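Local coordinates for Svp1-like protein 2 (Kluyveromyces lactis, PDB 4V16) that probably binds phosphatidylinositol 3,5-bisphosphate through its seven-bladed beta-propeller and so may be brought to membranes, at residues F307-N312 and W318-N323; W246-F251 and T292-V297; A69-K74 and K99-S104; L78-D83 and E106-S111. All coordinates share one frame; numbering follows the deposited sequence.

Contact 1 of 4, residues F307-N312 and W318-N323; sequences FKLNYN and WWLQLN
The third and fourth strands of the last blade of the beta-propeller form an antiparallel hairpin here, Phe307 pairing with Leu322 and Tyr311 with Trp318, the segments running at 154° to each other. Four backbone bonds tie them, two in each hydrogen-bonded pair: Lys308 N reaches Gln321 O at 2.9 Å, and Trp319 N reaches Asn310 O at 3.1 Å.

Side chains of Phe307, Leu309, Tyr311, Trp318, Leu320 and Leu322 share one face of the sheet. Tyr311 CB lies over the six-membered ring of Trp318, while Tyr311 CD1 comes within 3.3 Å of Trp318 CE2; the two rings are oblique, with planes at 47°. From the next non-hydrogen-bonded pair, Leu309 CG meets Trp318 CE3 at 3.6 Å. Shortening Trp318 to an alanine is likely to leave Tyr311 and Leu309 without the indole they pack on and to open a gap beside Cys271 of the preceding blade, which Trp318 also touches. Farther along, Leu322 CD1 lies over the Phe307 ring.

The opposite face carries Asn310 and Trp319. With Trp319 CG held between its own backbone N and carbonyl carbon (chi1 88°), the indole folds over the neighbouring strand, and Asn310 CB sits 3.3 Å from the centroid of its six-membered ring. Asn310 ND2 makes a weak hydrogen bond to Gln321 OE1 at 3.3 Å.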
loop_
_atom_site.group_PDB
_atom_site.type_symbol
_atom_site.label_atom_id
_atom_site.label_comp_id
_atom_site.label_asym_id
_atom_site.label_seq_id
_atom_site.Cartn_x
_atom_site.Cartn_y
_atom_site.Cartn_z
ATOM N N PHE A 307 -0.536 -17.930 0.115
ATOM C CA PHE A 307 -0.748 -18.489 1.449
ATOM C C PHE A 307 -2.215 -18.823 1.701
ATOM O O PHE A 307 -3.111 -18.149 1.189
ATOM C CB PHE A 307 -0.265 -17.511 2.523
ATOM C CG PHE A 307 1.227 -17.386 2.605
ATOM C CD1 PHE A 307 1.901 -16.449 1.840
ATOM C CD2 PHE A 307 1.958 -18.200 3.457
ATOM C CE1 PHE A 307 3.274 -16.329 1.918
ATOM C CE2 PHE A 307 3.333 -18.085 3.540
ATOM C CZ PHE A 307 3.992 -17.148 2.768
ATOM N N LYS A 308 -2.449 -19.868 2.494
ATOM C CA LYS A 308 -3.784 -20.178 2.997
ATOM C C LYS A 308 -3.819 -19.993 4.510
ATOM O O LYS A 308 -2.944 -20.483 5.224
ATOM C CB LYS A 308 -4.196 -21.607 2.630
ATOM C CG LYS A 308 -5.601 -22.000 3.096
ATOM C CD LYS A 308 -6.686 -21.221 2.355
ATOM C CE LYS A 308 -8.060 -21.424 2.979
ATOM N NZ LYS A 308 -8.527 -22.836 2.895
ATOM N N LEU A 309 -4.832 -19.280 4.990
ATOM C CA LEU A 309 -5.008 -19.061 6.420
ATOM C C LEU A 309 -6.000 -20.076 6.976
ATOM O O LEU A 309 -7.212 -19.899 6.858
ATOM C CB LEU A 309 -5.487 -17.632 6.687
ATOM C CG LEU A 309 -5.674 -17.227 8.151
ATOM C CD1 LEU A 309 -4.392 -17.408 8.947
ATOM C CD2 LEU A 309 -6.151 -15.786 8.240
ATOM N N ASN A 310 -5.476 -21.140 7.577
ATOM C CA ASN A 310 -6.303 -22.239 8.069
ATOM C C ASN A 310 -6.778 -22.024 9.502
ATOM O O ASN A 310 -6.149 -21.296 10.269
ATOM C CB ASN A 310 -5.532 -23.556 7.979
ATOM C CG ASN A 310 -5.399 -24.059 6.555
ATOM O OD1 ASN A 310 -6.351 -24.012 5.775
ATOM N ND2 ASN A 310 -4.211 -24.542 6.209
ATOM N N TYR A 311 -7.887 -22.669 9.851
ATOM C CA TYR A 311 -8.454 -22.573 11.191
ATOM C C TYR A 311 -8.990 -23.921 11.655
ATOM O O TYR A 311 -9.752 -24.576 10.941
ATOM C CB TYR A 311 -9.571 -21.527 11.232
ATOM C CG TYR A 311 -10.185 -21.345 12.602
ATOM C CD1 TYR A 311 -9.486 -20.706 13.616
ATOM C CD2 TYR A 311 -11.466 -21.809 12.882
ATOM C CE1 TYR A 311 -10.039 -20.535 14.871
ATOM C CE2 TYR A 311 -12.029 -21.641 14.135
ATOM C CZ TYR A 311 -11.310 -21.004 15.127
ATOM O OH TYR A 311 -11.857 -20.831 16.377
ATOM N N ASN A 312 -8.577 -24.330 12.850
ATOM C CA ASN A 312 -9.080 -25.547 13.473
ATOM C C ASN A 312 -10.142 -25.203 14.513
ATOM O O ASN A 312 -9.827 -24.720 15.601
ATOM C CB ASN A 312 -7.932 -26.328 14.114
ATOM C CG ASN A 312 -8.386 -27.640 14.722
ATOM O OD1 ASN A 312 -9.499 -28.107 14.472
ATOM N ND2 ASN A 312 -7.519 -28.248 15.522
ATOM N N TRP A 318 -5.313 -20.912 14.668
ATOM C CA TRP A 318 -5.008 -20.563 13.285
ATOM C C TRP A 318 -3.596 -21.009 12.922
ATOM O O TRP A 318 -2.718 -21.067 13.784
ATOM C CB TRP A 318 -5.131 -19.057 13.062
ATOM C CG TRP A 318 -6.472 -18.471 13.369
ATOM C CD1 TRP A 318 -6.956 -18.119 14.596
ATOM C CD2 TRP A 318 -7.495 -18.140 12.424
ATOM N NE1 TRP A 318 -8.220 -17.595 14.473
ATOM C CE2 TRP A 318 -8.574 -17.599 13.151
ATOM C CE3 TRP A 318 -7.603 -18.253 11.036
ATOM C CZ2 TRP A 318 -9.747 -17.174 12.534
ATOM C CZ3 TRP A 318 -8.770 -17.830 10.425
ATOM C CH2 TRP A 318 -9.826 -17.298 11.174
ATOM N N TRP A 319 -3.374 -21.313 11.645
ATOM C CA TRP A 319 -2.027 -21.605 11.165
ATOM C C TRP A 319 -1.904 -21.288 9.675
ATOM O O TRP A 319 -2.849 -21.471 8.906
ATOM C CB TRP A 319 -1.655 -23.067 11.447
ATOM C CG TRP A 319 -2.047 -24.051 10.381
ATOM C CD1 TRP A 319 -1.349 -24.355 9.245
ATOM C CD2 TRP A 319 -3.216 -24.879 10.364
ATOM N NE1 TRP A 319 -2.016 -25.312 8.520
ATOM C CE2 TRP A 319 -3.165 -25.651 9.185
ATOM C CE3 TRP A 319 -4.302 -25.040 11.228
ATOM C CZ2 TRP A 319 -4.159 -26.567 8.849
ATOM C CZ3 TRP A 319 -5.290 -25.949 10.892
ATOM C CH2 TRP A 319 -5.211 -26.702 9.714
ATOM N N LEU A 320 -0.729 -20.800 9.284
ATOM C CA LEU A 320 -0.464 -20.418 7.901
ATOM C C LEU A 320 0.188 -21.551 7.116
ATOM O O LEU A 320 0.977 -22.325 7.658
ATOM C CB LEU A 320 0.436 -19.181 7.859
ATOM C CG LEU A 320 -0.243 -17.839 8.128
ATOM C CD1 LEU A 320 0.798 -16.776 8.442
ATOM C CD2 LEU A 320 -1.087 -17.425 6.932
ATOM N N GLN A 321 -0.146 -21.632 5.831
ATOM C CA GLN A 321 0.398 -22.656 4.950
ATOM C C GLN A 321 0.767 -22.058 3.597
ATOM O O GLN A 321 -0.057 -21.406 2.954
ATOM C CB GLN A 321 -0.611 -23.790 4.766
ATOM C CG GLN A 321 -0.054 -25.017 4.064
ATOM C CD GLN A 321 -1.131 -26.030 3.718
ATOM O OE1 GLN A 321 -2.325 -25.727 3.761
ATOM N NE2 GLN A 321 -0.712 -27.243 3.372
ATOM N N LEU A 322 2.007 -22.282 3.174
ATOM C CA LEU A 322 2.478 -21.812 1.876
ATOM C C LEU A 322 2.154 -22.843 0.802
ATOM O O LEU A 322 2.825 -23.868 0.695
ATOM C CB LEU A 322 3.982 -21.537 1.916
ATOM C CG LEU A 322 4.639 -21.110 0.602
ATOM C CD1 LEU A 322 4.006 -19.839 0.060
ATOM C CD2 LEU A 322 6.135 -20.916 0.791
ATOM N N ASN A 323 1.123 -22.565 0.009
ATOM C CA ASN A 323 0.658 -23.506 -1.006
ATOM C C ASN A 323 1.491 -23.482 -2.285
ATOM O O ASN A 323 2.105 -24.486 -2.646
ATOM C CB ASN A 323 -0.807 -23.225 -1.351
ATOM C CG ASN A 323 -1.762 -23.671 -0.258
ATOM O OD1 ASN A 323 -1.455 -24.572 0.526
ATOM N ND2 ASN A 323 -2.933 -23.045 -0.205
#

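Contact 2 of 4, residues W246-F251 and T292-V297; sequences WTLHVF and TGLVIV
Leu248 points its CD1 methyl across the interface between two blades at Leu294 and Ile296, alternate residues of the facing strand. Leu248 CD1 lies 4.4 Å from Leu294 CD2 and 4.5 Å from Ile296 CD1, so one methyl serves both partners. Leu248 CB already points toward strand 293-298, and with CG anti to the backbone N (chi1 173°) the CD1 methyl meets both. The CA atoms of Leu248 and Ile296 remain 9.5 Å apart, far too distant for backbone pairing; the interaction is purely apolar, and all three residues are buried.

Each side also touches its own blade: Leu248 packs on Val242, while Leu294 and Ile296 pack on Ile286. Leu294 additionally touches Ala240 of the preceding blade, and Leu320 of the hairpin 303-327 rests on Leu248. Strand 247-252, in the second WD repeat, is the third strand of its blade and strand 293-298 the second of the next, an aliphatic face-to-face packing of consecutive sheets characteristic of a beta-propeller.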
loop_
_atom_site.group_PDB
_atom_site.type_symbol
_atom_site.label_atom_id
_atom_site.label_comp_id
_atom_site.label_asym_id
_atom_site.label_seq_id
_atom_site.Cartn_x
_atom_site.Cartn_y
_atom_site.Cartn_z
ATOM N N TRP A 246 11.481 -10.970 8.417
ATOM C CA TRP A 246 10.885 -11.815 7.388
ATOM C C TRP A 246 10.026 -12.899 8.020
ATOM O O TRP A 246 10.100 -14.075 7.664
ATOM C CB TRP A 246 11.964 -12.406 6.483
ATOM C CG TRP A 246 12.795 -11.330 5.888
ATOM C CD1 TRP A 246 14.133 -11.137 6.049
ATOM C CD2 TRP A 246 12.330 -10.263 5.058
ATOM N NE1 TRP A 246 14.536 -10.021 5.358
ATOM C CE2 TRP A 246 13.445 -9.465 4.740
ATOM C CE3 TRP A 246 11.078 -9.906 4.545
ATOM C CZ2 TRP A 246 13.348 -8.336 3.932
ATOM C CZ3 TRP A 246 10.984 -8.785 3.743
ATOM C CH2 TRP A 246 12.112 -8.012 3.446
ATOM N N THR A 247 9.207 -12.463 8.971
ATOM C CA THR A 247 8.157 -13.281 9.552
ATOM C C THR A 247 6.809 -12.666 9.187
ATOM O O THR A 247 6.601 -11.465 9.369
ATOM C CB THR A 247 8.288 -13.378 11.085
ATOM O OG1 THR A 247 9.578 -13.902 11.428
ATOM C CG2 THR A 247 7.203 -14.275 11.669
ATOM N N LEU A 248 5.907 -13.487 8.657
ATOM C CA LEU A 248 4.552 -13.046 8.349
ATOM C C LEU A 248 3.659 -13.210 9.575
ATOM O O LEU A 248 3.470 -14.322 10.067
ATOM C CB LEU A 248 3.985 -13.833 7.164
ATOM C CG LEU A 248 2.511 -13.602 6.810
ATOM C CD1 LEU A 248 2.255 -12.146 6.460
ATOM C CD2 LEU A 248 2.094 -14.511 5.662
ATOM N N HIS A 249 3.126 -12.095 10.068
ATOM C CA HIS A 249 2.202 -12.098 11.200
ATOM C C HIS A 249 0.767 -11.874 10.737
ATOM O O HIS A 249 0.531 -11.287 9.681
ATOM C CB HIS A 249 2.576 -11.014 12.212
ATOM C CG HIS A 249 3.952 -11.161 12.780
ATOM N ND1 HIS A 249 4.207 -11.858 13.940
ATOM C CD2 HIS A 249 5.148 -10.691 12.351
ATOM C CE1 HIS A 249 5.501 -11.816 14.201
ATOM N NE2 HIS A 249 6.094 -11.114 13.252
ATOM N N VAL A 250 -0.186 -12.343 11.536
ATOM C CA VAL A 250 -1.598 -12.061 11.306
ATOM C C VAL A 250 -2.270 -11.781 12.645
ATOM O O VAL A 250 -2.216 -12.606 13.554
ATOM C CB VAL A 250 -2.310 -13.227 10.599
ATOM C CG1 VAL A 250 -3.758 -12.863 10.302
ATOM C CG2 VAL A 250 -1.580 -13.595 9.314
ATOM N N PHE A 251 -2.892 -10.611 12.761
ATOM C CA PHE A 251 -3.543 -10.197 13.999
ATOM C C PHE A 251 -5.058 -10.163 13.825
ATOM O O PHE A 251 -5.554 -9.701 12.798
ATOM C CB PHE A 251 -3.031 -8.822 14.434
ATOM C CG PHE A 251 -1.538 -8.754 14.599
ATOM C CD1 PHE A 251 -0.944 -9.066 15.811
ATOM C CD2 PHE A 251 -0.727 -8.373 13.542
ATOM C CE1 PHE A 251 0.432 -9.002 15.966
ATOM C CE2 PHE A 251 0.648 -8.307 13.692
ATOM C CZ PHE A 251 1.227 -8.622 14.905
ATOM N N THR A 292 -9.289 -15.554 3.631
ATOM C CA THR A 292 -8.417 -16.592 4.173
ATOM C C THR A 292 -7.218 -16.883 3.265
ATOM O O THR A 292 -6.568 -17.921 3.401
ATOM C CB THR A 292 -9.197 -17.908 4.399
ATOM O OG1 THR A 292 -9.896 -18.269 3.199
ATOM C CG2 THR A 292 -10.194 -17.754 5.537
ATOM N N GLY A 293 -6.921 -15.965 2.349
ATOM C CA GLY A 293 -5.816 -16.144 1.422
ATOM C C GLY A 293 -5.002 -14.880 1.224
ATOM O O GLY A 293 -5.562 -13.802 1.022
ATOM N N LEU A 294 -3.679 -15.019 1.283
ATOM C CA LEU A 294 -2.761 -13.906 1.057
ATOM C C LEU A 294 -1.820 -14.198 -0.099
ATOM O O LEU A 294 -1.604 -15.357 -0.461
ATOM C CB LEU A 294 -1.924 -13.611 2.305
ATOM C CG LEU A 294 -2.623 -13.053 3.542
ATOM C CD1 LEU A 294 -3.339 -14.155 4.307
ATOM C CD2 LEU A 294 -1.611 -12.354 4.434
ATOM N N VAL A 295 -1.253 -13.137 -0.664
ATOM C CA VAL A 295 -0.186 -13.263 -1.643
ATOM C C VAL A 295 0.932 -12.275 -1.316
ATOM O O VAL A 295 0.690 -11.074 -1.192
ATOM C CB VAL A 295 -0.690 -13.022 -3.080
ATOM C CG1 VAL A 295 0.473 -13.016 -4.067
ATOM C CG2 VAL A 295 -1.699 -14.088 -3.472
ATOM N N ILE A 296 2.149 -12.794 -1.172
ATOM C CA ILE A 296 3.332 -11.962 -0.966
ATOM C C ILE A 296 4.104 -11.857 -2.274
ATOM O O ILE A 296 4.561 -12.867 -2.808
ATOM C CB ILE A 296 4.264 -12.534 0.123
ATOM C CG1 ILE A 296 3.496 -12.798 1.421
ATOM C CG2 ILE A 296 5.430 -11.585 0.380
ATOM C CD1 ILE A 296 2.864 -11.567 2.039
ATOM N N VAL A 297 4.247 -10.637 -2.786
ATOM C CA VAL A 297 4.979 -10.403 -4.027
ATOM C C VAL A 297 6.414 -9.975 -3.734
ATOM O O VAL A 297 6.644 -9.021 -2.990
ATOM C CB VAL A 297 4.289 -9.333 -4.891
ATOM C CG1 VAL A 297 5.169 -8.932 -6.068
ATOM C CG2 VAL A 297 2.942 -9.846 -5.382
#

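Contact 3 of 4, residues A69-K74 and K99-S104; sequences AFVSTK and KDLFLS
Ala69 and Leu103 make the close part of this contact: Ala69 CB faces both branches of the leucine, 3.8 Å from Leu103 CD1 and 4.0 Å from Leu103 CD2. The same methyl lies 4.3 Å from Leu101 CD2, so its short side chain is met by two leucines that alternate along strand 98-103. Their torsions differ: Leu101 has CG anti to the backbone N (chi1 -179°), whereas Leu103 has CG beside it (chi1 -64°), and both end at Ala69.

Packing is looser one step on, where Val71 CG2 approaches Leu101 CD2 only to 4.5 Å. Beyond it the chain leaves the interface: Thr73 and Lys74 are exposed and poorly ordered, with the outer atoms of their side chains not modelled. At the corresponding end of the other segment, Lys99 and Asp100 form a classic beta bulge opposite Ser111.

The strand axes approach to 9.0 Å at 151°, a spacing of stacked sheets and not of paired strands. Strand 67-72 is the second of its blade and strand 98-103 the first of the following one; beside them in their own sheets, Ala69 packs on Ile80 of strand 77-82, and Leu103 on Ile108 of strand 107-112.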
loop_
_atom_site.group_PDB
_atom_site.type_symbol
_atom_site.label_atom_id
_atom_site.label_comp_id
_atom_site.label_asym_id
_atom_site.label_seq_id
_atom_site.Cartn_x
_atom_site.Cartn_y
_atom_site.Cartn_z
ATOM N N ALA A 69 -1.769 5.463 -14.217
ATOM C CA ALA A 69 -0.949 6.637 -13.942
ATOM C C ALA A 69 0.483 6.219 -13.647
ATOM O O ALA A 69 0.723 5.389 -12.768
ATOM C CB ALA A 69 -1.516 7.425 -12.773
ATOM N N PHE A 70 1.430 6.789 -14.387
ATOM C CA PHE A 70 2.844 6.533 -14.145
ATOM C C PHE A 70 3.640 7.834 -14.174
ATOM O O PHE A 70 3.228 8.814 -14.796
ATOM C CB PHE A 70 3.404 5.540 -15.170
ATOM C CG PHE A 70 3.419 6.054 -16.584
ATOM C CD1 PHE A 70 4.503 6.771 -17.063
ATOM C CD2 PHE A 70 2.358 5.801 -17.439
ATOM C CE1 PHE A 70 4.523 7.241 -18.367
ATOM C CE2 PHE A 70 2.373 6.267 -18.743
ATOM C CZ PHE A 70 3.457 6.987 -19.207
ATOM N N VAL A 71 4.775 7.829 -13.481
ATOM C CA VAL A 71 5.660 8.985 -13.420
ATOM C C VAL A 71 6.873 8.768 -14.317
ATOM O O VAL A 71 7.530 7.730 -14.241
ATOM C CB VAL A 71 6.140 9.253 -11.981
ATOM C CG1 VAL A 71 6.997 10.509 -11.928
ATOM C CG2 VAL A 71 4.951 9.378 -11.037
ATOM N N SER A 72 7.166 9.749 -15.166
ATOM C CA SER A 72 8.346 9.686 -16.020
ATOM C C SER A 72 9.579 10.107 -15.231
ATOM O O SER A 72 9.708 11.268 -14.839
ATOM C CB SER A 72 8.176 10.574 -17.253
ATOM O OG SER A 72 9.289 10.451 -18.123
ATOM N N THR A 73 10.478 9.156 -14.992
ATOM C CA THR A 73 11.700 9.426 -14.244
ATOM C C THR A 73 12.521 10.521 -14.921
ATOM O O THR A 73 12.996 11.452 -14.267
ATOM C CB THR A 73 12.526 8.153 -14.107
ATOM N N LYS A 74 12.668 10.408 -16.237
ATOM C CA LYS A 74 13.492 11.334 -17.006
ATOM C C LYS A 74 12.950 12.764 -16.977
ATOM O O LYS A 74 13.617 13.678 -16.486
ATOM C CB LYS A 74 13.608 10.849 -18.447
ATOM N N LYS A 99 7.220 10.102 -3.939
ATOM C CA LYS A 99 7.437 9.124 -2.879
ATOM C C LYS A 99 6.255 8.161 -2.795
ATOM O O LYS A 99 6.425 6.973 -2.523
ATOM C CB LYS A 99 7.651 9.825 -1.546
ATOM N N ASP A 100 5.058 8.687 -3.032
ATOM C CA ASP A 100 3.837 7.888 -3.022
ATOM C C ASP A 100 2.848 8.416 -4.054
ATOM O O ASP A 100 2.925 9.575 -4.462
ATOM C CB ASP A 100 3.190 7.892 -1.632
ATOM C CG ASP A 100 3.757 6.820 -0.712
ATOM O OD1 ASP A 100 4.076 5.712 -1.199
ATOM O OD2 ASP A 100 3.870 7.086 0.504
ATOM N N LEU A 101 1.922 7.557 -4.467
ATOM C CA LEU A 101 0.915 7.930 -5.450
ATOM C C LEU A 101 -0.372 7.145 -5.214
ATOM O O LEU A 101 -0.335 5.941 -4.958
ATOM C CB LEU A 101 1.437 7.691 -6.867
ATOM C CG LEU A 101 0.500 8.058 -8.019
ATOM C CD1 LEU A 101 0.131 9.532 -7.977
ATOM C CD2 LEU A 101 1.145 7.711 -9.353
ATOM N N PHE A 102 -1.504 7.840 -5.293
ATOM C CA PHE A 102 -2.810 7.231 -5.060
ATOM C C PHE A 102 -3.832 7.724 -6.076
ATOM O O PHE A 102 -3.765 8.863 -6.536
ATOM C CB PHE A 102 -3.293 7.538 -3.644
ATOM C CG PHE A 102 -2.276 7.243 -2.585
ATOM C CD1 PHE A 102 -2.213 5.993 -1.996
ATOM C CD2 PHE A 102 -1.378 8.216 -2.180
ATOM C CE1 PHE A 102 -1.277 5.717 -1.023
ATOM C CE2 PHE A 102 -0.439 7.948 -1.208
ATOM C CZ PHE A 102 -0.387 6.696 -0.628
ATOM N N LEU A 103 -4.782 6.856 -6.414
ATOM C CA LEU A 103 -5.821 7.183 -7.382
ATOM C C LEU A 103 -7.211 6.835 -6.868
ATOM O O LEU A 103 -7.416 5.788 -6.252
ATOM C CB LEU A 103 -5.576 6.443 -8.699
ATOM C CG LEU A 103 -4.310 6.777 -9.489
ATOM C CD1 LEU A 103 -4.165 5.815 -10.658
ATOM C CD2 LEU A 103 -4.340 8.214 -9.981
ATOM N N SER A 104 -8.161 7.725 -7.125
ATOM C CA SER A 104 -9.573 7.417 -6.955
ATOM C C SER A 104 -10.314 7.969 -8.163
ATOM O O SER A 104 -9.710 8.608 -9.024
ATOM C CB SER A 104 -10.122 8.008 -5.655
ATOM O OG SER A 104 -10.188 9.421 -5.716
#

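Contact 4 of 4, residues L78-D83 and E106-S111; sequences LHIWDD and EFIVVS
Two aliphatic pairs, Leu78 with Val110 and Ile80 with Ile108, meet end on between consecutive blades of the beta-propeller. The axes of their strands come no closer than 11.2 Å and run at 148°, so side chains alone bridge the distance. Both pairs reach toward each other tip to tip. Leu78 CD2 comes to 3.8 Å from Val110 CG2, and the CA atoms of these two residues are 9.3 Å apart. For the isoleucines, Ile80 CA and Ile108 CA are 10.1 Å apart, a separation spanned by their long branches: in each, CG1 is anti to the carbonyl carbon (chi1 -56° in Ile80 and -64° in Ile108), which sends CG1 toward the partner; the CD1 methyls then meet although the two chains turn differently at chi2.

Leu78 and Ile108 are arranged differently. They slide past one another in opposite directions, Leu78 CD2 lying 4.0 Å from Ile108 CG2. Ile108 therefore uses two branches, its CG2 against the leucine and its ethyl arm against Ile80.

All four residues are buried. Leu78 also packs on Val71 and Val110 on Leu101, so each of these two is flanked by a side chain from the adjacent strand of its own blade. The shortest approach across the interface is that of the terminal methyls, Ile80 CD1 to Ile108 CD1, at 3.7 Å.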
loop_
_atom_site.group_PDB
_atom_site.type_symbol
_atom_site.label_atom_id
_atom_site.label_comp_id
_atom_site.label_asym_id
_atom_site.label_seq_id
_atom_site.Cartn_x
_atom_site.Cartn_y
_atom_site.Cartn_z
ATOM N N LEU A 78 3.955 13.437 -14.568
ATOM C CA LEU A 78 2.946 12.460 -14.178
ATOM C C LEU A 78 1.948 12.260 -15.313
ATOM O O LEU A 78 1.112 13.126 -15.572
ATOM C CB LEU A 78 2.219 12.904 -12.907
ATOM C CG LEU A 78 1.024 12.045 -12.478
ATOM C CD1 LEU A 78 1.456 10.613 -12.202
ATOM C CD2 LEU A 78 0.341 12.645 -11.260
ATOM N N HIS A 79 2.040 11.118 -15.987
ATOM C CA HIS A 79 1.133 10.796 -17.084
ATOM C C HIS A 79 -0.128 10.106 -16.579
ATOM O O HIS A 79 -0.091 9.383 -15.585
ATOM C CB HIS A 79 1.823 9.892 -18.108
ATOM C CG HIS A 79 3.053 10.489 -18.715
ATOM N ND1 HIS A 79 3.078 10.998 -19.997
ATOM C CD2 HIS A 79 4.302 10.653 -18.222
ATOM C CE1 HIS A 79 4.288 11.452 -20.264
ATOM N NE2 HIS A 79 5.052 11.255 -19.204
ATOM N N ILE A 80 -1.241 10.345 -17.269
ATOM C CA ILE A 80 -2.452 9.554 -17.087
ATOM C C ILE A 80 -2.720 8.819 -18.397
ATOM O O ILE A 80 -3.214 9.402 -19.363
ATOM C CB ILE A 80 -3.669 10.415 -16.697
ATOM C CG1 ILE A 80 -3.377 11.226 -15.431
ATOM C CG2 ILE A 80 -4.895 9.536 -16.487
ATOM C CD1 ILE A 80 -3.098 10.389 -14.198
ATOM N N TRP A 81 -2.381 7.536 -18.412
ATOM C CA TRP A 81 -2.408 6.726 -19.624
ATOM C C TRP A 81 -3.755 6.024 -19.801
ATOM O O TRP A 81 -4.293 5.444 -18.858
ATOM C CB TRP A 81 -1.267 5.704 -19.571
ATOM C CG TRP A 81 -1.157 4.784 -20.754
ATOM C CD1 TRP A 81 -1.631 3.506 -20.849
ATOM C CD2 TRP A 81 -0.505 5.062 -21.998
ATOM N NE1 TRP A 81 -1.323 2.976 -22.078
ATOM C CE2 TRP A 81 -0.632 3.911 -22.803
ATOM C CE3 TRP A 81 0.168 6.174 -22.513
ATOM C CZ2 TRP A 81 -0.111 3.841 -24.094
ATOM C CZ3 TRP A 81 0.684 6.103 -23.795
ATOM C CH2 TRP A 81 0.542 4.945 -24.571
ATOM N N ASP A 82 -4.298 6.099 -21.012
ATOM C CA ASP A 82 -5.526 5.392 -21.354
ATOM C C ASP A 82 -5.161 4.042 -21.961
ATOM O O ASP A 82 -4.464 3.971 -22.973
ATOM C CB ASP A 82 -6.374 6.219 -22.321
ATOM C CG ASP A 82 -7.784 5.675 -22.481
ATOM O OD1 ASP A 82 -7.952 4.439 -22.509
ATOM O OD2 ASP A 82 -8.728 6.487 -22.574
ATOM N N ASP A 83 -5.648 2.974 -21.340
ATOM C CA ASP A 83 -5.208 1.623 -21.666
ATOM C C ASP A 83 -5.837 1.075 -22.950
ATOM O O ASP A 83 -5.306 0.137 -23.549
ATOM C CB ASP A 83 -5.522 0.687 -20.492
ATOM C CG ASP A 83 -4.840 -0.659 -20.617
ATOM O OD1 ASP A 83 -3.828 -0.752 -21.343
ATOM O OD2 ASP A 83 -5.314 -1.623 -19.978
ATOM N N GLU A 106 -12.164 10.345 -8.136
ATOM C CA GLU A 106 -12.311 11.781 -7.913
ATOM C C GLU A 106 -10.971 12.516 -7.887
ATOM O O GLU A 106 -10.821 13.563 -8.519
ATOM C CB GLU A 106 -13.051 12.030 -6.597
ATOM C CG GLU A 106 -14.418 11.369 -6.522
ATOM C CD GLU A 106 -15.072 11.530 -5.161
ATOM O OE1 GLU A 106 -14.344 11.562 -4.145
ATOM O OE2 GLU A 106 -16.318 11.615 -5.106
ATOM N N PHE A 107 -10.006 11.962 -7.157
ATOM C CA PHE A 107 -8.760 12.667 -6.862
ATOM C C PHE A 107 -7.497 11.928 -7.303
ATOM O O PHE A 107 -7.474 10.699 -7.390
ATOM C CB PHE A 107 -8.665 12.936 -5.358
ATOM C CG PHE A 107 -9.862 13.640 -4.791
ATOM C CD1 PHE A 107 -10.105 14.966 -5.093
ATOM C CD2 PHE A 107 -10.737 12.978 -3.945
ATOM C CE1 PHE A 107 -11.201 15.620 -4.572
ATOM C CE2 PHE A 107 -11.836 13.628 -3.417
ATOM C CZ PHE A 107 -12.068 14.950 -3.732
ATOM N N ILE A 108 -6.454 12.707 -7.581
ATOM C CA ILE A 108 -5.096 12.194 -7.713
ATOM C C ILE A 108 -4.264 12.769 -6.572
ATOM O O ILE A 108 -3.993 13.969 -6.543
ATOM C CB ILE A 108 -4.445 12.573 -9.061
ATOM C CG1 ILE A 108 -5.210 11.934 -10.221
ATOM C CG2 ILE A 108 -2.977 12.132 -9.089
ATOM C CD1 ILE A 108 -4.736 12.377 -11.593
ATOM N N VAL A 109 -3.868 11.912 -5.635
ATOM C CA VAL A 109 -3.040 12.333 -4.513
ATOM C C VAL A 109 -1.594 11.947 -4.790
ATOM O O VAL A 109 -1.282 10.767 -4.953
ATOM C CB VAL A 109 -3.506 11.702 -3.190
ATOM C CG1 VAL A 109 -2.699 12.254 -2.019
ATOM C CG2 VAL A 109 -4.988 11.965 -2.976
ATOM N N VAL A 110 -0.723 12.951 -4.852
ATOM C CA VAL A 110 0.690 12.734 -5.145
ATOM C C VAL A 110 1.554 13.226 -3.994
ATOM O O VAL A 110 1.360 14.332 -3.487
ATOM C CB VAL A 110 1.122 13.454 -6.435
ATOM C CG1 VAL A 110 2.481 12.945 -6.894
ATOM C CG2 VAL A 110 0.087 13.255 -7.531
ATOM N N SER A 111 2.508 12.397 -3.591
ATOM C CA SER A 111 3.458 12.755 -2.547
ATOM C C SER A 111 4.822 13.048 -3.169
ATOM O O SER A 111 5.624 12.137 -3.375
ATOM C CB SER A 111 3.565 11.628 -1.518
ATOM O OG SER A 111 4.431 11.984 -0.460
#

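Contact 1 differs in kind from the rest: it joins paired strands within one blade, by backbone hydrogen bonds and aromatic side chains, and is partly exposed at the propeller's rim. Contacts 2, 3 and 4 are buried and wholly aliphatic, each joining neighbouring blades. Contacts 3 and 4 serve the same pair of blades, with centres 7 Å apart, contact 3 lying nearer the centre of the chain. Contact 2 matches contact 4 in topology, third strand against second, but lies across the propeller, its centre about 29 Å from that of contact 4. Contacts 1 and 2 share the last blade: Phe307 N probably hydrogen-bonds to Leu294 O, linking the hairpin to the inter-blade interface.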